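Catalase (Pseudomonas syringae, PDB 1M7S) breaks hydrogen peroxide down into water and oxygen with the help of a bound heme, protecting cells from peroxide damage. Local coordinates at residues 72-77 / 312-317; 185-190 / 217-222. All blocks are in the same frame, centred on the assembly; numbering follows the deposited sequence.

In the fold
Both segments of contact 2 (185-190 / 217-222) fall in the chain between the two segments of contact 1 (72-77 / 312-317). Their centres lie 29 Å apart and their nearest atoms about 13 Å, so they do not touch. Both belong to the catalase fold, which is built on an antiparallel beta barrel and holds the heme. Contact 1 is buried beside strands 107-114 and 196-199, away from the active site. Contact 2 sits at the surface, but its inner residue M188 turns away from the partner segment, its side chain about 8 Å from the heme and about 7 and 9 Å from those of the predicted active-site residues N124 and H52.

Contact 1 of 2, residues 72-77 / 312-317; sequences SKATVF and NLVPGI
S72 OG joins the two segments: it donates to G316 O at 2.9 Å and accepts from A74 N at 3.1 Å, with a nearly straight N-H...O angle of 168°. The second bond closes an ST turn. With OG anti to the backbone N (chi1 -178°), the hydroxyl reaches G316 O from above its carbonyl plane. G316 is the third residue of a type II beta turn from V314 to I317, closed by I317 N to V314 O. This turn leads into strand 317-319, which pairs with strand 196-199 in the antiparallel sheet of the catalase fold, and packs against the loop between strands 55-64 and 82-90. G316, at phi 109°, has no side chain, and its CA lies 4.2 Å from A74 N. A74 CB rests 3.6 Å from P315 O and also touches I317 CG1 and V314 CG2. The extended K73 chain passes over the turn, its CE 3.7 Å from G316 N, and NZ continues to K389 O. The I317 and F77 side chains cross obliquely, I317 CD1 3.6 Å from F77 CE1, while V76 CG1 lies 3.8 Å above the centre of one face of the F77 ring.

Contact 2 of 2, residues 185-190 / 217-222; sequences YRFMDG and GIKNLD
F187 and K219 lie side by side and point the same way, with K219 CE over one face of the phenylalanine ring. The contact joins two irregular segments of the catalase fold, one leading into strand 190-191 and the other linking strand 205-214 to helix 223-232. The two side chains meet first at their bases, CB to CB at 3.5 Å. The K219 chain bends at chi3 (-55°), which brings CE over the ring in a CH-pi contact, 4.1 Å from its centroid and 29° off the normal. K219 NZ ends nearer the rim, 3.5 Å from F187 CE2. R186 CB lies over the centre of the opposite face, so the ring is held between the two chains, and F187 CZ in turn sits above a face of the R186 guanidinium, whose NH2 forms a salt bridge with D240. Between the backbones, K219 N donates to F187 O at 3.1 Å. I218 CA adds a CA-H...O contact to the same oxygen, and F187 CA makes another to G217 O, which lies at the edge of the F187 ring, near its plane. The I218 and D189 side chains cross at about a right angle, I218 CD1 coming 3.3 Å from D189 OD1; the D189 carboxylate is held by H211 NE2 and S214 N. One water donates to both F187 O and N220 OD1, at 2.7 Å from each oxygen.

Contact 1 of 2, residues 72-77 / 312-317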
loop_
_atom_site.group_PDB
_atom_site.type_symbol
_atom_site.label_atom_id
_atom_site.label_comp_id
_atom_site.label_asym_id
_atom_site.label_seq_id
_atom_site.Cartn_x
_atom_site.Cartn_y
_atom_site.Cartn_z
ATOM N N SER A 72 -31.326 -24.550 12.053
ATOM C CA SER A 72 -29.973 -24.033 12.346
ATOM C C SER A 72 -29.680 -24.000 13.834
ATOM O O SER A 72 -30.542 -23.645 14.622
ATOM C CB SER A 72 -29.850 -22.618 11.732
ATOM O OG SER A 72 -28.542 -22.082 11.933
ATOM N N LYS A 73 -28.458 -24.325 14.152
ATOM C CA LYS A 73 -27.966 -24.197 15.530
ATOM C C LYS A 73 -27.505 -22.771 15.831
ATOM O O LYS A 73 -27.090 -22.470 16.973
ATOM C CB LYS A 73 -26.892 -25.210 15.786
ATOM C CG LYS A 73 -25.585 -25.001 15.018
ATOM C CD LYS A 73 -24.716 -26.241 15.170
ATOM C CE LYS A 73 -23.508 -26.160 14.261
ATOM N NZ LYS A 73 -22.574 -27.299 14.398
ATOM N N ALA A 74 -27.462 -21.854 14.864
ATOM C CA ALA A 74 -26.909 -20.525 15.173
ATOM C C ALA A 74 -27.707 -19.723 16.185
ATOM O O ALA A 74 -28.910 -19.538 16.037
ATOM C CB ALA A 74 -26.701 -19.712 13.897
ATOM N N THR A 75 -26.997 -19.154 17.170
ATOM C CA THR A 75 -27.630 -18.327 18.208
ATOM C C THR A 75 -28.419 -17.138 17.739
ATOM O O THR A 75 -29.444 -16.743 18.336
ATOM C CB THR A 75 -26.537 -17.847 19.229
ATOM O OG1 THR A 75 -25.849 -19.018 19.668
ATOM C CG2 THR A 75 -27.154 -17.183 20.453
ATOM N N VAL A 76 -28.043 -16.485 16.613
ATOM C CA VAL A 76 -28.776 -15.346 16.079
ATOM C C VAL A 76 -30.232 -15.642 15.777
ATOM O O VAL A 76 -31.082 -14.742 15.793
ATOM C CB VAL A 76 -28.031 -14.794 14.805
ATOM C CG1 VAL A 76 -28.079 -15.820 13.674
ATOM C CG2 VAL A 76 -28.610 -13.472 14.368
ATOM N N PHE A 77 -30.633 -16.897 15.529
ATOM C CA PHE A 77 -31.981 -17.279 15.251
ATOM C C PHE A 77 -32.761 -17.777 16.492
ATOM O O PHE A 77 -33.941 -18.071 16.329
ATOM C CB PHE A 77 -31.984 -18.417 14.226
ATOM C CG PHE A 77 -31.284 -18.113 12.920
ATOM C CD1 PHE A 77 -30.269 -18.941 12.470
ATOM C CD2 PHE A 77 -31.646 -17.003 12.178
ATOM C CE1 PHE A 77 -29.649 -18.677 11.250
ATOM C CE2 PHE A 77 -31.023 -16.729 10.978
ATOM C CZ PHE A 77 -30.018 -17.572 10.508
ATOM N N ASN A 312 -17.937 -14.249 6.312
ATOM C CA ASN A 312 -18.047 -14.110 7.769
ATOM C C ASN A 312 -19.300 -14.940 8.144
ATOM O O ASN A 312 -20.421 -14.476 7.976
ATOM C CB ASN A 312 -18.208 -12.650 8.164
ATOM C CG ASN A 312 -16.928 -11.850 8.028
ATOM O OD1 ASN A 312 -15.848 -12.376 8.263
ATOM N ND2 ASN A 312 -17.000 -10.560 7.662
ATOM N N LEU A 313 -19.051 -16.162 8.553
ATOM C CA LEU A 313 -20.075 -17.150 8.879
ATOM C C LEU A 313 -19.939 -17.617 10.328
ATOM O O LEU A 313 -18.868 -17.462 10.910
ATOM C CB LEU A 313 -19.801 -18.425 8.041
ATOM C CG LEU A 313 -20.056 -18.233 6.543
ATOM C CD1 LEU A 313 -19.330 -19.320 5.744
ATOM C CD2 LEU A 313 -21.551 -18.197 6.266
ATOM N N VAL A 314 -21.040 -18.143 10.841
ATOM C CA VAL A 314 -20.980 -18.689 12.233
ATOM C C VAL A 314 -21.419 -20.146 12.090
ATOM O O VAL A 314 -22.173 -20.514 11.165
ATOM C CB VAL A 314 -21.907 -17.838 13.091
ATOM C CG1 VAL A 314 -21.388 -16.392 13.279
ATOM C CG2 VAL A 314 -23.315 -17.700 12.535
ATOM N N PRO A 315 -21.125 -20.971 13.065
ATOM C CA PRO A 315 -21.523 -22.381 13.088
ATOM C C PRO A 315 -23.029 -22.432 12.957
ATOM O O PRO A 315 -23.749 -21.703 13.646
ATOM C CB PRO A 315 -20.984 -22.934 14.423
ATOM C CG PRO A 315 -19.758 -22.033 14.618
ATOM C CD PRO A 315 -20.279 -20.645 14.227
ATOM N N GLY A 316 -23.557 -23.214 12.029
ATOM C CA GLY A 316 -24.989 -23.279 11.777
ATOM C C GLY A 316 -25.368 -22.636 10.440
ATOM O O GLY A 316 -26.510 -22.719 10.014
ATOM N N ILE A 317 -24.417 -21.926 9.825
ATOM C CA ILE A 317 -24.744 -21.221 8.573
ATOM C C ILE A 317 -23.567 -21.445 7.645
ATOM O O ILE A 317 -22.419 -21.213 8.044
ATOM C CB ILE A 317 -24.933 -19.702 8.751
ATOM C CG1 ILE A 317 -25.918 -19.342 9.843
ATOM C CG2 ILE A 317 -25.353 -19.143 7.385
ATOM C CD1 ILE A 317 -26.272 -17.909 10.149
#

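Contact 2 of 2, residues 185-190 / 217-222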
loop_
_atom_site.group_PDB
_atom_site.type_symbol
_atom_site.label_atom_id
_atom_site.label_comp_id
_atom_site.label_asym_id
_atom_site.label_seq_id
_atom_site.Cartn_x
_atom_site.Cartn_y
_atom_site.Cartn_z
ATOM N N TYR A 185 -34.347 3.689 0.371
ATOM C CA TYR A 185 -33.884 2.367 0.845
ATOM C C TYR A 185 -34.906 1.777 1.836
ATOM O O TYR A 185 -35.073 0.549 1.915
ATOM C CB TYR A 185 -32.544 2.465 1.543
ATOM C CG TYR A 185 -31.368 2.771 0.629
ATOM C CD1 TYR A 185 -31.143 1.983 -0.499
ATOM C CD2 TYR A 185 -30.481 3.767 1.008
ATOM C CE1 TYR A 185 -30.042 2.227 -1.303
ATOM C CE2 TYR A 185 -29.349 4.002 0.222
ATOM C CZ TYR A 185 -29.167 3.242 -0.906
ATOM O OH TYR A 185 -28.060 3.510 -1.699
ATOM N N ARG A 186 -35.651 2.674 2.486
ATOM C CA ARG A 186 -36.705 2.255 3.400
ATOM C C ARG A 186 -37.888 1.643 2.648
ATOM O O ARG A 186 -38.684 0.948 3.273
ATOM C CB ARG A 186 -37.317 3.488 4.149
ATOM C CG ARG A 186 -36.279 4.211 4.997
ATOM C CD ARG A 186 -37.003 5.292 5.865
ATOM N NE ARG A 186 -37.460 6.370 4.988
ATOM C CZ ARG A 186 -38.523 7.111 5.248
ATOM N NH1 ARG A 186 -39.214 6.807 6.362
ATOM N NH2 ARG A 186 -38.893 8.108 4.450
ATOM N N PHE A 187 -38.044 1.871 1.372
ATOM C CA PHE A 187 -39.125 1.419 0.537
ATOM C C PHE A 187 -38.691 0.346 -0.466
ATOM O O PHE A 187 -39.183 0.339 -1.580
ATOM C CB PHE A 187 -39.766 2.628 -0.180
ATOM C CG PHE A 187 -40.148 3.685 0.832
ATOM C CD1 PHE A 187 -39.425 4.871 0.882
ATOM C CD2 PHE A 187 -41.178 3.492 1.724
ATOM C CE1 PHE A 187 -39.725 5.863 1.797
ATOM C CE2 PHE A 187 -41.493 4.472 2.665
ATOM C CZ PHE A 187 -40.770 5.656 2.715
ATOM N N MET A 188 -37.797 -0.513 -0.032
ATOM C CA MET A 188 -37.382 -1.640 -0.846
ATOM C C MET A 188 -37.284 -2.887 0.045
ATOM O O MET A 188 -36.920 -2.782 1.221
ATOM C CB MET A 188 -36.046 -1.500 -1.567
ATOM C CG MET A 188 -34.765 -1.476 -0.774
ATOM S SD MET A 188 -33.358 -0.981 -1.847
ATOM C CE MET A 188 -32.086 -1.673 -0.765
ATOM N N ASP A 189 -37.408 -4.032 -0.602
ATOM C CA ASP A 189 -37.171 -5.270 0.140
ATOM C C ASP A 189 -35.688 -5.618 0.028
ATOM O O ASP A 189 -34.936 -4.966 -0.671
ATOM C CB ASP A 189 -37.989 -6.423 -0.444
ATOM C CG ASP A 189 -39.442 -6.477 -0.043
ATOM O OD1 ASP A 189 -39.931 -5.618 0.711
ATOM O OD2 ASP A 189 -40.121 -7.443 -0.515
ATOM N N GLY A 190 -35.274 -6.677 0.721
ATOM C CA GLY A 190 -33.901 -7.160 0.623
ATOM C C GLY A 190 -33.990 -8.683 0.444
ATOM O O GLY A 190 -34.983 -9.341 0.820
ATOM N N GLY A 217 -43.464 -0.751 3.016
ATOM C CA GLY A 217 -44.014 -0.974 1.692
ATOM C C GLY A 217 -42.907 -0.693 0.645
ATOM O O GLY A 217 -41.784 -0.310 0.987
ATOM N N ILE A 218 -43.273 -0.955 -0.588
ATOM C CA ILE A 218 -42.436 -0.736 -1.757
ATOM C C ILE A 218 -42.848 0.549 -2.466
ATOM O O ILE A 218 -44.011 0.736 -2.858
ATOM C CB ILE A 218 -42.605 -1.869 -2.800
ATOM C CG1 ILE A 218 -42.286 -3.227 -2.191
ATOM C CG2 ILE A 218 -41.732 -1.630 -4.041
ATOM C CD1 ILE A 218 -41.052 -3.290 -1.336
ATOM N N LYS A 219 -41.853 1.422 -2.700
ATOM C CA LYS A 219 -42.155 2.655 -3.420
ATOM C C LYS A 219 -41.017 2.909 -4.416
ATOM O O LYS A 219 -39.890 3.116 -3.996
ATOM C CB LYS A 219 -42.177 3.804 -2.422
ATOM C CG LYS A 219 -43.161 4.931 -2.655
ATOM C CD LYS A 219 -43.485 5.649 -1.337
ATOM C CE LYS A 219 -43.985 4.654 -0.296
ATOM N NZ LYS A 219 -44.441 5.311 0.966
ATOM N N ASN A 220 -41.347 2.989 -5.683
ATOM C CA ASN A 220 -40.390 3.272 -6.737
ATOM C C ASN A 220 -40.759 4.554 -7.486
ATOM O O ASN A 220 -41.914 5.011 -7.545
ATOM C CB ASN A 220 -40.463 2.086 -7.745
ATOM C CG ASN A 220 -40.033 0.796 -7.079
ATOM O OD1 ASN A 220 -39.047 0.780 -6.344
ATOM N ND2 ASN A 220 -40.735 -0.295 -7.316
ATOM N N LEU A 221 -39.745 5.101 -8.158
ATOM C CA LEU A 221 -39.913 6.274 -8.992
ATOM C C LEU A 221 -40.067 5.814 -10.436
ATOM O O LEU A 221 -39.402 4.846 -10.806
ATOM C CB LEU A 221 -38.649 7.165 -8.925
ATOM C CG LEU A 221 -38.282 7.661 -7.548
ATOM C CD1 LEU A 221 -36.914 8.356 -7.567
ATOM C CD2 LEU A 221 -39.324 8.625 -6.969
ATOM N N ASP A 222 -40.887 6.500 -11.226
ATOM C CA ASP A 222 -40.951 6.155 -12.655
ATOM C C ASP A 222 -39.981 7.108 -13.329
ATOM O O ASP A 222 -39.390 7.995 -12.693
ATOM C CB ASP A 222 -42.386 6.114 -13.159
ATOM C CG ASP A 222 -43.060 7.461 -13.152
ATOM O OD1 ASP A 222 -44.313 7.461 -13.252
ATOM O OD2 ASP A 222 -42.400 8.522 -13.092
HETATM O O HOH W 1 -38.139 -0.148 -3.967
#